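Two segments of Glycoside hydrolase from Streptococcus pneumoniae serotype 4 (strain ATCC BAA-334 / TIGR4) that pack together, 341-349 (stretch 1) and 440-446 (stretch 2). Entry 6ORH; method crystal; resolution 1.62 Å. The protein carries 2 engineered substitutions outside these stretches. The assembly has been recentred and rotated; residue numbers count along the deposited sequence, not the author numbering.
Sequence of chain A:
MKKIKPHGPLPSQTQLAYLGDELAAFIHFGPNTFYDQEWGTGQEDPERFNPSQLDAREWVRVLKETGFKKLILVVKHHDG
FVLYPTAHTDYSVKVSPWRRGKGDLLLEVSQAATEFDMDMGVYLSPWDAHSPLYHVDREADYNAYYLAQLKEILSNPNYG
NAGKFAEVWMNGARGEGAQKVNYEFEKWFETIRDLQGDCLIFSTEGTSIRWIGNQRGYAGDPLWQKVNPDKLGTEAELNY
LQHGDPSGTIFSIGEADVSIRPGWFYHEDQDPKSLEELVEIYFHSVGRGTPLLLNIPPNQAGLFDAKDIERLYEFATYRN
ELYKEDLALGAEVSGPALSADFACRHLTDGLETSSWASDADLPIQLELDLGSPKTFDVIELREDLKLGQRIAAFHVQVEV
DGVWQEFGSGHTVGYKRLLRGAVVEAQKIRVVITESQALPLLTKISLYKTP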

# COMPACT_ATOMS: atom_id res chain seq x y z
N ASP A 341 -12.68 34.23 2.94
CA ASP A 341 -12.39 33.87 1.56
C ASP A 341 -11.86 32.43 1.48
O ASP A 341 -11.92 31.84 0.40
N PHE A 342 -11.41 31.87 2.61
CA PHE A 342 -10.88 30.50 2.67
C PHE A 342 -11.66 29.70 3.73
O PHE A 342 -11.09 28.91 4.47
N ALA A 343 -12.98 29.94 3.81
CA ALA A 343 -13.76 29.37 4.90
C ALA A 343 -13.95 27.85 4.74
O ALA A 343 -13.96 27.31 3.64
N CYS A 344 -14.19 27.20 5.88
CA CYS A 344 -14.45 25.77 5.93
C CYS A 344 -15.61 25.36 5.03
O CYS A 344 -15.57 24.28 4.43
N ARG A 345 -16.64 26.21 4.92
CA ARG A 345 -17.84 25.85 4.18
C ARG A 345 -17.51 25.63 2.70
O ARG A 345 -18.29 25.01 1.98
N HIS A 346 -16.34 26.11 2.26
CA HIS A 346 -15.92 25.95 0.88
C HIS A 346 -15.60 24.49 0.52
O HIS A 346 -15.44 24.17 -0.66
N LEU A 347 -15.50 23.61 1.52
CA LEU A 347 -15.12 22.23 1.25
C LEU A 347 -16.31 21.40 0.77
O LEU A 347 -16.11 20.36 0.16
N THR A 348 -17.55 21.87 1.04
CA THR A 348 -18.70 21.04 0.70
C THR A 348 -19.76 21.83 -0.06
O THR A 348 -20.91 21.39 -0.13
N ASP A 349 -19.38 22.97 -0.63
CA ASP A 349 -20.36 23.88 -1.20
C ASP A 349 -20.61 23.57 -2.67
O ASP A 349 -21.45 24.22 -3.30
N PRO A 440 -1.89 24.43 4.86
CA PRO A 440 -2.67 23.58 3.96
C PRO A 440 -3.85 24.30 3.32
O PRO A 440 -4.46 25.16 3.98
N LEU A 441 -4.13 23.93 2.06
CA LEU A 441 -5.35 24.28 1.35
C LEU A 441 -6.04 22.99 0.91
O LEU A 441 -5.39 22.04 0.45
N LEU A 442 -7.37 22.99 0.96
CA LEU A 442 -8.14 21.92 0.34
C LEU A 442 -9.28 22.59 -0.42
O LEU A 442 -9.81 23.60 0.06
N THR A 443 -9.66 22.01 -1.56
CA THR A 443 -10.72 22.58 -2.38
C THR A 443 -12.05 21.86 -2.18
O THR A 443 -13.10 22.40 -2.55
N LYS A 444 -12.02 20.68 -1.59
CA LYS A 444 -13.17 19.79 -1.59
C LYS A 444 -12.93 18.64 -0.61
O LYS A 444 -11.80 18.12 -0.50
N ILE A 445 -14.00 18.27 0.12
CA ILE A 445 -14.09 16.99 0.80
C ILE A 445 -15.41 16.36 0.35
O ILE A 445 -16.45 17.02 0.43
N SER A 446 -15.33 15.14 -0.18
CA SER A 446 -16.48 14.38 -0.66
C SER A 446 -16.52 13.01 0.02
O SER A 446 -15.48 12.52 0.48

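Packing of the loop and 3-10 segment 341-349 against the strand-bearing stretch 440-446, a small contact that buries 296 Å² in all and is dominated by one side chain, Leu 347. The CA atoms of Leu 347 and Lys 444 lie 4.2 Å apart, and those of Phe 342 and Leu 441 are 8.4 Å apart; this wider end is bridged by the side chains of Phe 342 and Leu 441. Leu 347 closes the 3-10 segment 344-347, held by the backbone bonds from His 346 N to Ala 343 O (3.0 Å) and from Leu 347 N to Cys 344 O (3.0 Å). Its CA-to-CB bond runs sideways, but chi1 m and chi2 t bring the tip of the side chain nearer to the other stretch, where it forms the main bump of the interface. It fits the hollow between Leu 442 and Ile 445: CD2 of Leu 347 lies 3.5 Å from CB of Leu 442 and also 3.5 Å from the carbonyl O of Leu 442, while CD1 of Leu 347 meets CD1 of Ile 445 at 3.7 Å. The floor between these two neighbours is backbone, with CD2 of Leu 347 4.2 Å from C of Thr 443. Leu 442 (m, t) points its CA-to-CB bond toward stretch 1, so its CB, the base of the side chain, makes the close approach. Ile 445 (m, t) leaves its CA sideways and offers its CD1 as the other wall. Thr 443 and Lys 444, between them, point CA to CB away, which leaves the hollow free of their side chains; Lys 444 is extended, all four chi angles t, and its NZ is hydrogen-bonded elsewhere in the structure. The polar anchor is backbone to backbone: Ile 445 N donates to Leu 347 O at 3.0 Å, nearly straight at 171°. The same oxygen, Leu 347 O, receives a CA-H...O contact from Lys 444 CA at 3.5 Å, so one carbonyl meets two successive residues. Beside this anchor the carbonyls His 346 O and Thr 443 O approach to 3.5 Å, two acceptors that cannot bond each other. The imidazole of His 346 (chi1 m) leads away from the contact, its ND1 bonded elsewhere in the structure. Thr 348 (p) adds a smaller bump, its CG2 3.9 Å from Ile 445 O. At the wide end Phe 342 (m) points its CA-to-CB bond toward stretch 2 and Leu 441 (chi1 m, chi2 off-well at 99°) swings its tip nearer, so that CE1 of Phe 342 and CD2 of Leu 441 meet at 4.3 Å, oblique to the ring. Arg 345 reaches no part of stretch 2; its NH1 forms a salt bridge with Asp 349 OD2 at 3.6 Å, within stretch 1. No side-chain hydrogen bond or salt bridge joins the two stretches.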

# COMPACT_ATOMS: atom_id res chain seq x y z
CB ASP A 341 -11.40 34.86 0.93
CG ASP A 341 -11.99 36.23 0.62
OD1 ASP A 341 -13.22 36.38 0.69
OD2 ASP A 341 -11.21 37.13 0.30
CB PHE A 342 -9.37 30.53 2.97
CG PHE A 342 -8.60 31.09 1.80
CD1 PHE A 342 -8.36 30.32 0.68
CD2 PHE A 342 -8.18 32.42 1.79
CE1 PHE A 342 -7.70 30.85 -0.41
CE2 PHE A 342 -7.52 32.95 0.70
CZ PHE A 342 -7.27 32.16 -0.41
CB ALA A 343 -15.11 30.07 4.97
CB CYS A 344 -14.76 25.30 7.34
SG CYS A 344 -13.43 25.57 8.54
CB ARG A 345 -18.93 26.92 4.36
CG ARG A 345 -18.54 28.31 3.87
CD ARG A 345 -19.71 29.29 3.71
NE ARG A 345 -20.85 28.71 3.01
CZ ARG A 345 -21.01 28.60 1.68
NH1 ARG A 345 -20.09 29.06 0.84
NH2 ARG A 345 -22.10 28.04 1.20
CB HIS A 346 -14.74 26.88 0.58
CG HIS A 346 -15.15 28.32 0.60
ND1 HIS A 346 -14.23 29.35 0.65
CD2 HIS A 346 -16.38 28.89 0.63
CE1 HIS A 346 -14.88 30.50 0.65
NE2 HIS A 346 -16.21 30.24 0.66
CB LEU A 347 -14.51 21.65 2.53
CG LEU A 347 -13.20 22.29 2.93
CD1 LEU A 347 -12.86 22.01 4.40
CD2 LEU A 347 -12.09 21.80 2.01
CB THR A 348 -19.33 20.42 1.95
OG1 THR A 348 -19.71 21.48 2.82
CG2 THR A 348 -18.36 19.54 2.71
CB ASP A 349 -19.98 25.34 -0.94
CG ASP A 349 -18.75 25.84 -1.70
OD1 ASP A 349 -18.05 25.02 -2.33
OD2 ASP A 349 -18.50 27.07 -1.64
CB PRO A 440 -3.15 22.40 4.82
CG PRO A 440 -3.01 22.88 6.27
CD PRO A 440 -1.98 24.00 6.26
CB LEU A 441 -5.04 25.11 0.10
CG LEU A 441 -4.40 26.47 0.34
CD1 LEU A 441 -2.90 26.36 0.12
CD2 LEU A 441 -4.99 27.51 -0.60
CB LEU A 442 -8.73 20.98 1.39
CG LEU A 442 -7.76 20.08 2.17
CD1 LEU A 442 -8.54 19.36 3.25
CD2 LEU A 442 -7.11 19.07 1.22
CB THR A 443 -10.37 22.55 -3.87
OG1 THR A 443 -10.25 21.20 -4.34
CG2 THR A 443 -9.10 23.33 -4.17
CB LYS A 444 -13.31 19.17 -2.98
CG LYS A 444 -14.53 18.31 -3.25
CD LYS A 444 -14.34 17.69 -4.63
CE LYS A 444 -15.11 16.43 -4.87
NZ LYS A 444 -14.87 15.95 -6.24
CB ILE A 445 -14.03 17.11 2.33
CG1 ILE A 445 -12.71 17.70 2.83
CG2 ILE A 445 -14.30 15.76 2.99
CD1 ILE A 445 -12.80 18.28 4.22
CB SER A 446 -16.49 14.26 -2.18
OG SER A 446 -16.57 15.57 -2.77